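PDB 2Z1Q: acyl-CoA dehydrogenase from Thermus thermophilus, which probably uses bound FAD to oxidise saturated acyl-CoA thioesters to their 2,3-dehydroacyl-CoA products, passing the electrons on to an acceptor. Local coordinates for residues 251-254 with 255-259; 383-386 with 387-391; 306-309 with 310-314; 57-60 with 61-64. All blocks are in the same frame, centred on the assembly; numbering follows the deposited sequence.

Contact 1 (251-254 with 255-259)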
loop_
_atom_site.group_PDB
_atom_site.type_symbol
_atom_site.label_atom_id
_atom_site.label_comp_id
_atom_site.label_asym_id
_atom_site.label_seq_id
_atom_site.Cartn_x
_atom_site.Cartn_y
_atom_site.Cartn_z
ATOM N N LYS B 251 22.771 4.626 -31.661
ATOM C CA LYS B 251 21.438 5.202 -31.549
ATOM C C LYS B 251 20.454 4.191 -30.969
ATOM O O LYS B 251 19.285 4.161 -31.330
ATOM C CB LYS B 251 20.965 5.709 -32.919
ATOM C CG LYS B 251 21.820 6.852 -33.473
ATOM C CD LYS B 251 21.378 7.250 -34.879
ATOM C CE LYS B 251 22.373 8.205 -35.536
ATOM N NZ LYS B 251 22.023 8.482 -36.964
ATOM N N GLY B 252 20.942 3.359 -30.057
ATOM C CA GLY B 252 20.080 2.377 -29.430
ATOM C C GLY B 252 19.109 3.037 -28.472
ATOM O O GLY B 252 18.084 2.456 -28.117
ATOM N N HIS B 253 19.419 4.261 -28.050
ATOM C CA HIS B 253 18.538 4.964 -27.131
ATOM C C HIS B 253 17.174 5.192 -27.772
ATOM O O HIS B 253 16.148 5.146 -27.089
ATOM C CB HIS B 253 19.147 6.303 -26.715
ATOM C CG HIS B 253 19.285 7.282 -27.840
ATOM N ND1 HIS B 253 20.217 7.135 -28.844
ATOM C CD2 HIS B 253 18.597 8.413 -28.126
ATOM C CE1 HIS B 253 20.097 8.135 -29.699
ATOM N NE2 HIS B 253 19.122 8.926 -29.286
ATOM N N LYS B 254 17.158 5.427 -29.083
ATOM C CA LYS B 254 15.907 5.664 -29.792
ATOM C C LYS B 254 14.921 4.516 -29.601
ATOM O O LYS B 254 13.732 4.744 -29.379
ATOM C CB LYS B 254 16.162 5.872 -31.288
ATOM C CG LYS B 254 16.988 7.105 -31.629
ATOM C CD LYS B 254 17.058 7.327 -33.136
ATOM C CE LYS B 254 17.924 8.540 -33.480
ATOM N NZ LYS B 254 17.946 8.850 -34.940
ATOM N N ILE B 255 15.417 3.286 -29.689
ATOM C CA ILE B 255 14.560 2.118 -29.531
ATOM C C ILE B 255 13.967 2.107 -28.125
ATOM O O ILE B 255 12.749 2.044 -27.949
ATOM C CB ILE B 255 15.355 0.809 -29.768
ATOM C CG1 ILE B 255 16.079 0.890 -31.117
ATOM C CG2 ILE B 255 14.410 -0.394 -29.753
ATOM C CD1 ILE B 255 17.050 -0.244 -31.391
ATOM N N ALA B 256 14.841 2.195 -27.129
ATOM C CA ALA B 256 14.421 2.181 -25.737
ATOM C C ALA B 256 13.382 3.245 -25.398
ATOM O O ALA B 256 12.414 2.963 -24.696
ATOM C CB ALA B 256 15.626 2.347 -24.834
ATOM N N PHE B 257 13.572 4.461 -25.901
ATOM C CA PHE B 257 12.634 5.533 -25.589
ATOM C C PHE B 257 11.272 5.372 -26.262
ATOM O O PHE B 257 10.243 5.638 -25.649
ATOM C CB PHE B 257 13.253 6.902 -25.935
ATOM C CG PHE B 257 14.522 7.212 -25.161
ATOM C CD1 PHE B 257 14.650 6.844 -23.818
ATOM C CD2 PHE B 257 15.582 7.877 -25.769
ATOM C CE1 PHE B 257 15.815 7.135 -23.100
ATOM C CE2 PHE B 257 16.751 8.176 -25.055
ATOM C CZ PHE B 257 16.866 7.804 -23.721
ATOM N N ASN B 258 11.250 4.914 -27.507
ATOM C CA ASN B 258 9.973 4.750 -28.189
ATOM C C ASN B 258 9.109 3.617 -27.692
ATOM O O ASN B 258 7.879 3.737 -27.681
ATOM C CB ASN B 258 10.169 4.598 -29.692
ATOM C CG ASN B 258 10.491 5.911 -30.351
ATOM O OD1 ASN B 258 11.657 6.256 -30.528
ATOM N ND2 ASN B 258 9.458 6.674 -30.688
ATOM N N VAL B 259 9.717 2.510 -27.279
ATOM C CA VAL B 259 8.905 1.407 -26.792
ATOM C C VAL B 259 8.239 1.794 -25.466
ATOM O O VAL B 259 7.125 1.364 -25.178
ATOM C CB VAL B 259 9.732 0.104 -26.643
ATOM C CG1 VAL B 259 10.340 -0.259 -28.005
ATOM C CG2 VAL B 259 10.809 0.265 -25.578
#
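H253 places CG between its backbone N and carbonyl carbon, the crowded position (chi1 65°), while F257, one turn on, has CG anti to its own carbonyl carbon (chi1 -61°), which directs the phenyl back along the helix toward H253. The two rings then meet along their borders without stacking: F257 CE2 arrives at the imidazole edge near its plane, 3.6 Å from H253 CD2, and rests against H253 CB at 3.5 Å. The ring planes stand 69° apart. Beneath the phenyl lies a polar atom, since H253 O sits over one face with F257 CD2 at 3.1 Å. The same oxygen accepts F257 N at 2.9 Å. K254 CG lies over one face of the imidazole, displaced toward its rim, and K254 O takes N258 N at 3.1 Å. This is the opening turn of helix 252-288: G252 O receives A256 N and I255 N through weak bonds, 3.4 and 3.2 Å from that oxygen. L158 touches both H253 and F257, whereas A256, on the buried side, packs on the FAD-binding residues Y146 and L148. Main-chain bonds thus hold the turn, while the rings are joined by carbon-to-carbon contact alone, F257 CE2 against H253 CB and CD2, which implies van der Waals packing and not a polar link between the two side chains.

Contact 2 (383-386 with 387-391)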
loop_
_atom_site.group_PDB
_atom_site.type_symbol
_atom_site.label_atom_id
_atom_site.label_comp_id
_atom_site.label_asym_id
_atom_site.label_seq_id
_atom_site.Cartn_x
_atom_site.Cartn_y
_atom_site.Cartn_z
ATOM N N PRO B 383 -8.061 -14.889 -4.163
ATOM C CA PRO B 383 -7.399 -14.164 -5.251
ATOM C C PRO B 383 -6.998 -12.721 -4.925
ATOM O O PRO B 383 -6.032 -12.207 -5.489
ATOM C CB PRO B 383 -8.428 -14.218 -6.382
ATOM C CG PRO B 383 -9.199 -15.451 -6.087
ATOM C CD PRO B 383 -9.372 -15.392 -4.596
ATOM N N ILE B 384 -7.732 -12.076 -4.023
ATOM C CA ILE B 384 -7.425 -10.690 -3.671
ATOM C C ILE B 384 -6.024 -10.580 -3.080
ATOM O O ILE B 384 -5.371 -9.549 -3.199
ATOM C CB ILE B 384 -8.476 -10.084 -2.676
ATOM C CG1 ILE B 384 -8.298 -8.562 -2.585
ATOM C CG2 ILE B 384 -8.327 -10.702 -1.270
ATOM C CD1 ILE B 384 -8.400 -7.834 -3.930
ATOM N N GLU B 385 -5.559 -11.669 -2.475
ATOM C CA GLU B 385 -4.228 -11.731 -1.867
ATOM C C GLU B 385 -3.152 -11.665 -2.959
ATOM O O GLU B 385 -2.186 -10.892 -2.854
ATOM C CB GLU B 385 -4.140 -13.018 -1.040
ATOM C CG GLU B 385 -2.931 -13.174 -0.150
ATOM C CD GLU B 385 -1.727 -13.667 -0.905
ATOM O OE1 GLU B 385 -1.908 -14.363 -1.934
ATOM O OE2 GLU B 385 -0.597 -13.375 -0.467
ATOM N N ARG B 386 -3.332 -12.449 -4.021
ATOM C CA ARG B 386 -2.398 -12.470 -5.141
ATOM C C ARG B 386 -2.412 -11.113 -5.862
ATOM O O ARG B 386 -1.360 -10.614 -6.275
ATOM C CB ARG B 386 -2.790 -13.559 -6.142
ATOM C CG ARG B 386 -1.716 -13.882 -7.189
ATOM C CD ARG B 386 -2.315 -14.168 -8.569
ATOM N NE ARG B 386 -3.588 -14.887 -8.507
ATOM C CZ ARG B 386 -3.734 -16.119 -8.030
ATOM N NH1 ARG B 386 -4.938 -16.685 -8.014
ATOM N NH2 ARG B 386 -2.687 -16.787 -7.576
ATOM N N ALA B 387 -3.597 -10.519 -6.009
ATOM C CA ALA B 387 -3.712 -9.240 -6.709
ATOM C C ALA B 387 -2.969 -8.128 -5.965
ATOM O O ALA B 387 -2.384 -7.246 -6.591
ATOM C CB ALA B 387 -5.190 -8.869 -6.914
ATOM N N TYR B 388 -2.973 -8.180 -4.637
ATOM C CA TYR B 388 -2.266 -7.187 -3.842
ATOM C C TYR B 388 -0.777 -7.315 -4.156
ATOM O O TYR B 388 -0.089 -6.311 -4.358
ATOM C CB TYR B 388 -2.483 -7.441 -2.355
ATOM C CG TYR B 388 -1.780 -6.447 -1.453
ATOM C CD1 TYR B 388 -2.344 -5.199 -1.204
ATOM C CD2 TYR B 388 -0.552 -6.752 -0.854
ATOM C CE1 TYR B 388 -1.716 -4.277 -0.382
ATOM C CE2 TYR B 388 0.087 -5.828 -0.021
ATOM C CZ TYR B 388 -0.511 -4.591 0.205
ATOM O OH TYR B 388 0.055 -3.644 1.020
ATOM N N ARG B 389 -0.271 -8.546 -4.208
ATOM C CA ARG B 389 1.142 -8.725 -4.496
ATOM C C ARG B 389 1.507 -8.409 -5.957
ATOM O O ARG B 389 2.497 -7.708 -6.209
ATOM C CB ARG B 389 1.596 -10.135 -4.104
ATOM C CG ARG B 389 1.738 -10.333 -2.582
ATOM C CD ARG B 389 2.261 -11.723 -2.193
ATOM N NE ARG B 389 1.259 -12.733 -2.499
ATOM C CZ ARG B 389 1.278 -13.506 -3.583
ATOM N NH1 ARG B 389 2.265 -13.422 -4.475
ATOM N NH2 ARG B 389 0.271 -14.325 -3.815
ATOM N N ASP B 390 0.689 -8.891 -6.899
ATOM C CA ASP B 390 0.929 -8.651 -8.326
ATOM C C ASP B 390 0.926 -7.162 -8.677
ATOM O O ASP B 390 1.622 -6.723 -9.595
ATOM C CB ASP B 390 -0.150 -9.337 -9.185
ATOM C CG ASP B 390 -0.090 -10.861 -9.128
ATOM O OD1 ASP B 390 0.848 -11.412 -8.502
ATOM O OD2 ASP B 390 -0.987 -11.509 -9.716
ATOM N N ALA B 391 0.125 -6.390 -7.951
ATOM C CA ALA B 391 0.008 -4.963 -8.245
ATOM C C ALA B 391 1.247 -4.139 -7.965
ATOM O O ALA B 391 1.590 -3.238 -8.726
ATOM C CB ALA B 391 -1.158 -4.381 -7.479
#
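E385 and R389 form the tight side of this helical turn. NE and NH2 of the arginine each take one carboxylate oxygen, R389 NH2 to E385 OE1 at 2.9 Å and R389 NE to E385 OE2 at 2.8 Å. The first bond is almost straight (177°) and uses the syn side of its oxygen; the second meets OE2 from above the carboxylate plane, and the two flat groups are turned 29° apart. E385 reaches its partner by putting CG anti to the backbone N (chi1 -171°) and bending at chi2. Such an i to i+4 salt bridge lies along helix 383-392, which here faces the second subunit: Y388 meets Y388 of that subunit ring to ring, and R389 O accepts the hydroxyl of its Y378. R389 NH1 donates to M223 O of its own chain, so the guanidinium is held at several points. A leucine in place of R389 would probably leave the buried E385 carboxylate without its countercharge and M223 O without this donor. Further round the helix the packing slackens. R386 and D390, both partly exposed, run alongside in the same direction, but the arginine meets the carboxylate with its methylene, R386 CD lying 3.2 Å from D390 OD2; R386 NE stays 4.4 Å from D390 OD2, too far for a salt bridge. D390 OD1 instead accepts I225 N, and R386 NH2 has a weak, long ion pair with E55. P383 is exposed, though it still touches L281 of helix 252-288.

Contact 3 (306-309 with 310-314); sequences LGEM and ASRIY
An i to i+4 salt bridge on helix 300-331 joins E308 to R312 across one turn. R312 NE reaches E308 OE1 at 2.7 Å, the N-H bent to 141°, and uses the lone pair on the anti side of that oxygen. R312 engages only OE1 of this carboxylate: the two flat groups are turned 80° apart, and OE1 meets the guanidinium edge somewhat tilted from its plane, while E308 CG comes within 3.3 Å of R312 NE. R312 gets there on a chain extended from CG to NE, and the glutamate by a bend at chi2 (62°). A water is a further partner of this oxygen, donating to E308 OE1 at 2.6 Å and to S311 OG at 3.1 Å. The turn belongs to the helical C-terminal part of the acyl-CoA dehydrogenase fold, where this helix packs against helices 252-288, 348-372 and 505-528. I313 and L306 lie on 252-288, M309 and R312 on 348-372, S311 on 505-528, and E308 on both of the last two. I313 also folds back on its own helix, with CG1 3.1 Å from M309 O, the oxygen that accepts I313 N at 3.0 Å. Beyond the turn, E308 OE2 forms a salt bridge with R560, the R312 guanidinium makes a cation-pi contact with Y364, and S311 OG is hydrogen-bonded to L509 O.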
loop_
_atom_site.group_PDB
_atom_site.type_symbol
_atom_site.label_atom_id
_atom_site.label_comp_id
_atom_site.label_asym_id
_atom_site.label_seq_id
_atom_site.Cartn_x
_atom_site.Cartn_y
_atom_site.Cartn_z
ATOM N N LEU B 306 -15.796 1.147 -1.342
ATOM C CA LEU B 306 -16.429 0.719 -2.592
ATOM C C LEU B 306 -16.747 1.905 -3.496
ATOM O O LEU B 306 -16.572 1.830 -4.711
ATOM C CB LEU B 306 -17.721 -0.062 -2.296
ATOM C CG LEU B 306 -17.566 -1.429 -1.625
ATOM C CD1 LEU B 306 -18.933 -1.968 -1.230
ATOM C CD2 LEU B 306 -16.849 -2.394 -2.572
ATOM N N GLY B 307 -17.204 3.006 -2.905
ATOM C CA GLY B 307 -17.501 4.188 -3.698
ATOM C C GLY B 307 -16.228 4.827 -4.225
ATOM O O GLY B 307 -16.139 5.165 -5.410
ATOM N N GLU B 308 -15.232 4.992 -3.354
ATOM C CA GLU B 308 -13.970 5.604 -3.774
ATOM C C GLU B 308 -13.299 4.740 -4.846
ATOM O O GLU B 308 -12.751 5.259 -5.812
ATOM C CB GLU B 308 -13.031 5.791 -2.563
ATOM C CG GLU B 308 -11.754 6.535 -2.886
ATOM C CD GLU B 308 -11.998 7.951 -3.377
ATOM O OE1 GLU B 308 -11.121 8.507 -4.081
ATOM O OE2 GLU B 308 -13.064 8.521 -3.054
ATOM N N MET B 309 -13.343 3.423 -4.682
ATOM C CA MET B 309 -12.747 2.528 -5.675
ATOM C C MET B 309 -13.348 2.738 -7.064
ATOM O O MET B 309 -12.618 2.913 -8.046
ATOM C CB MET B 309 -12.938 1.069 -5.252
ATOM C CG MET B 309 -12.049 0.629 -4.111
ATOM S SD MET B 309 -12.534 -0.992 -3.504
ATOM C CE MET B 309 -12.909 -0.592 -1.878
ATOM N N ALA B 310 -14.675 2.727 -7.160
ATOM C CA ALA B 310 -15.345 2.921 -8.445
ATOM C C ALA B 310 -15.013 4.295 -9.015
ATOM O O ALA B 310 -14.828 4.466 -10.209
ATOM C CB ALA B 310 -16.852 2.768 -8.282
ATOM N N SER B 311 -14.909 5.289 -8.153
ATOM C CA SER B 311 -14.586 6.609 -8.638
ATOM C C SER B 311 -13.176 6.675 -9.245
ATOM O O SER B 311 -13.012 7.158 -10.368
ATOM C CB SER B 311 -14.725 7.636 -7.512
ATOM O OG SER B 311 -14.368 8.927 -7.977
ATOM N N ARG B 312 -12.160 6.188 -8.530
ATOM C CA ARG B 312 -10.810 6.260 -9.079
ATOM C C ARG B 312 -10.668 5.422 -10.348
ATOM O O ARG B 312 -9.993 5.818 -11.290
ATOM C CB ARG B 312 -9.796 5.852 -8.021
ATOM C CG ARG B 312 -9.944 6.651 -6.729
ATOM C CD ARG B 312 -8.678 6.630 -5.907
ATOM N NE ARG B 312 -8.914 7.005 -4.514
ATOM C CZ ARG B 312 -7.951 7.158 -3.610
ATOM N NH1 ARG B 312 -8.251 7.497 -2.364
ATOM N NH2 ARG B 312 -6.679 6.981 -3.960
ATOM N N ILE B 313 -11.319 4.273 -10.390
ATOM C CA ILE B 313 -11.248 3.448 -11.585
ATOM C C ILE B 313 -11.860 4.195 -12.782
ATOM O O ILE B 313 -11.302 4.177 -13.879
ATOM C CB ILE B 313 -11.990 2.116 -11.369
ATOM C CG1 ILE B 313 -11.259 1.281 -10.311
ATOM C CG2 ILE B 313 -12.097 1.370 -12.674
ATOM C CD1 ILE B 313 -12.077 0.103 -9.832
ATOM N N TYR B 314 -12.994 4.859 -12.570
ATOM C CA TYR B 314 -13.637 5.602 -13.649
ATOM C C TYR B 314 -12.721 6.694 -14.192
ATOM O O TYR B 314 -12.569 6.854 -15.407
ATOM C CB TYR B 314 -14.952 6.226 -13.157
ATOM C CG TYR B 314 -15.589 7.147 -14.166
ATOM C CD1 TYR B 314 -16.216 6.643 -15.296
ATOM C CD2 TYR B 314 -15.530 8.538 -14.004
ATOM C CE1 TYR B 314 -16.773 7.487 -16.253
ATOM C CE2 TYR B 314 -16.082 9.391 -14.950
ATOM C CZ TYR B 314 -16.702 8.854 -16.076
ATOM O OH TYR B 314 -17.247 9.653 -17.050
HETATM O O HOH W 1 -11.930 9.751 -6.163
#

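Contact 4 (57-60 with 61-64)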
loop_
_atom_site.group_PDB
_atom_site.type_symbol
_atom_site.label_atom_id
_atom_site.label_comp_id
_atom_site.label_asym_id
_atom_site.label_seq_id
_atom_site.Cartn_x
_atom_site.Cartn_y
_atom_site.Cartn_z
ATOM N N GLY B 57 5.600 -23.036 -10.092
ATOM C CA GLY B 57 6.680 -23.678 -10.802
ATOM C C GLY B 57 6.568 -23.877 -12.293
ATOM O O GLY B 57 7.485 -23.464 -13.018
ATOM N N GLU B 58 5.477 -24.494 -12.758
ATOM C CA GLU B 58 5.289 -24.781 -14.179
ATOM C C GLU B 58 5.201 -23.571 -15.091
ATOM O O GLU B 58 4.213 -23.374 -15.801
ATOM C CB GLU B 58 4.064 -25.673 -14.370
ATOM C CG GLU B 58 4.314 -27.143 -14.063
ATOM C CD GLU B 58 3.056 -27.980 -14.063
ATOM O OE1 GLU B 58 2.213 -27.784 -13.164
ATOM O OE2 GLU B 58 2.910 -28.831 -14.968
ATOM N N LEU B 59 6.256 -22.766 -15.089
ATOM C CA LEU B 59 6.309 -21.573 -15.909
ATOM C C LEU B 59 6.334 -21.889 -17.396
ATOM O O LEU B 59 6.033 -21.021 -18.216
ATOM C CB LEU B 59 7.544 -20.733 -15.563
ATOM C CG LEU B 59 7.569 -20.166 -14.147
ATOM C CD1 LEU B 59 8.889 -19.435 -13.909
ATOM C CD2 LEU B 59 6.370 -19.235 -13.964
ATOM N N GLU B 60 6.695 -23.122 -17.744
ATOM C CA GLU B 60 6.760 -23.497 -19.150
ATOM C C GLU B 60 5.367 -23.524 -19.789
ATOM O O GLU B 60 5.238 -23.577 -21.015
ATOM C CB GLU B 60 7.459 -24.848 -19.323
ATOM C CG GLU B 60 6.717 -26.045 -18.743
ATOM C CD GLU B 60 6.948 -26.232 -17.258
ATOM O OE1 GLU B 60 6.671 -27.344 -16.759
ATOM O OE2 GLU B 60 7.400 -25.281 -16.587
ATOM N N LEU B 61 4.332 -23.476 -18.953
ATOM C CA LEU B 61 2.965 -23.469 -19.453
ATOM C C LEU B 61 2.716 -22.163 -20.222
ATOM O O LEU B 61 1.743 -22.060 -20.971
ATOM C CB LEU B 61 1.981 -23.635 -18.296
ATOM C CG LEU B 61 1.392 -25.037 -18.054
ATOM C CD1 LEU B 61 2.366 -26.136 -18.448
ATOM C CD2 LEU B 61 0.994 -25.153 -16.585
ATOM N N ASN B 62 3.600 -21.178 -20.036
ATOM C CA ASN B 62 3.500 -19.899 -20.742
ATOM C C ASN B 62 3.639 -20.127 -22.265
ATOM O O ASN B 62 3.069 -19.387 -23.060
ATOM C CB ASN B 62 4.621 -18.929 -20.307
ATOM C CG ASN B 62 4.267 -18.115 -19.061
ATOM O OD1 ASN B 62 4.843 -18.317 -17.992
ATOM N ND2 ASN B 62 3.333 -17.180 -19.199
ATOM N N VAL B 63 4.412 -21.140 -22.656
ATOM C CA VAL B 63 4.635 -21.410 -24.078
ATOM C C VAL B 63 3.350 -21.808 -24.804
ATOM O O VAL B 63 2.955 -21.179 -25.777
ATOM C CB VAL B 63 5.709 -22.498 -24.279
ATOM C CG1 VAL B 63 5.934 -22.752 -25.758
ATOM C CG2 VAL B 63 7.012 -22.065 -23.626
ATOM N N PRO B 64 2.683 -22.871 -24.338
ATOM C CA PRO B 64 1.451 -23.250 -25.022
ATOM C C PRO B 64 0.398 -22.133 -24.938
ATOM O O PRO B 64 -0.362 -21.924 -25.887
ATOM C CB PRO B 64 1.037 -24.533 -24.297
ATOM C CG PRO B 64 1.616 -24.345 -22.917
ATOM C CD PRO B 64 2.982 -23.797 -23.237
#
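L61 folds back over E58: its CD2 lies 3.8 Å from E58 CB, and its CB rests 3.4 Å from E58 O. The same carbonyl accepts L61 N at 3.2 Å, and two further i to i+3 bonds follow, N62 N to L59 O at 3.0 Å and V63 N to E60 O at 3.1 Å. These tight 3-10 turns lead from the loop after helix 30-54 into helix 62-71, in the N-terminal domain. P64 has no N-H to donate; its CD lies 3.2 Å from E60 O, which already accepts V63 N. The leucine torsions, chi1 -100° and chi2 31°, are off the usual rotamers; the side chain lies between E58 and the end of helix 30-54, where it touches R53 and M54. Cutting L61 back to an alanine is likely to strip E58 CB of its hydrocarbon neighbour and open a gap against those two residues. The E58 carboxylate forms a salt bridge with R53 of helix 30-54, and the E58 backbone is the centre of an inverse gamma turn spanning G57 to L59. N62 and V63 rest on F187.

How the contacts relate
From the N terminus the order is contact 4, contact 1, contact 3, contact 2. All are local, each running on through adjoining residues, so none closes a long loop and none nests within or crosses another. Contact 4 joins the end of the loop after helix 30-54 to helix 62-71, in the N-terminal domain. The others belong to the helical C-terminal part of the fold: contact 1 opens helix 252-288, contact 3 lies in the next helix, 300-331, and contact 2 on helix 383-392 at the subunit interface. Contacts 2 and 3 have centres about 18 Å apart and do not touch; contact 1 is on the opposite side of the chain's centre from both.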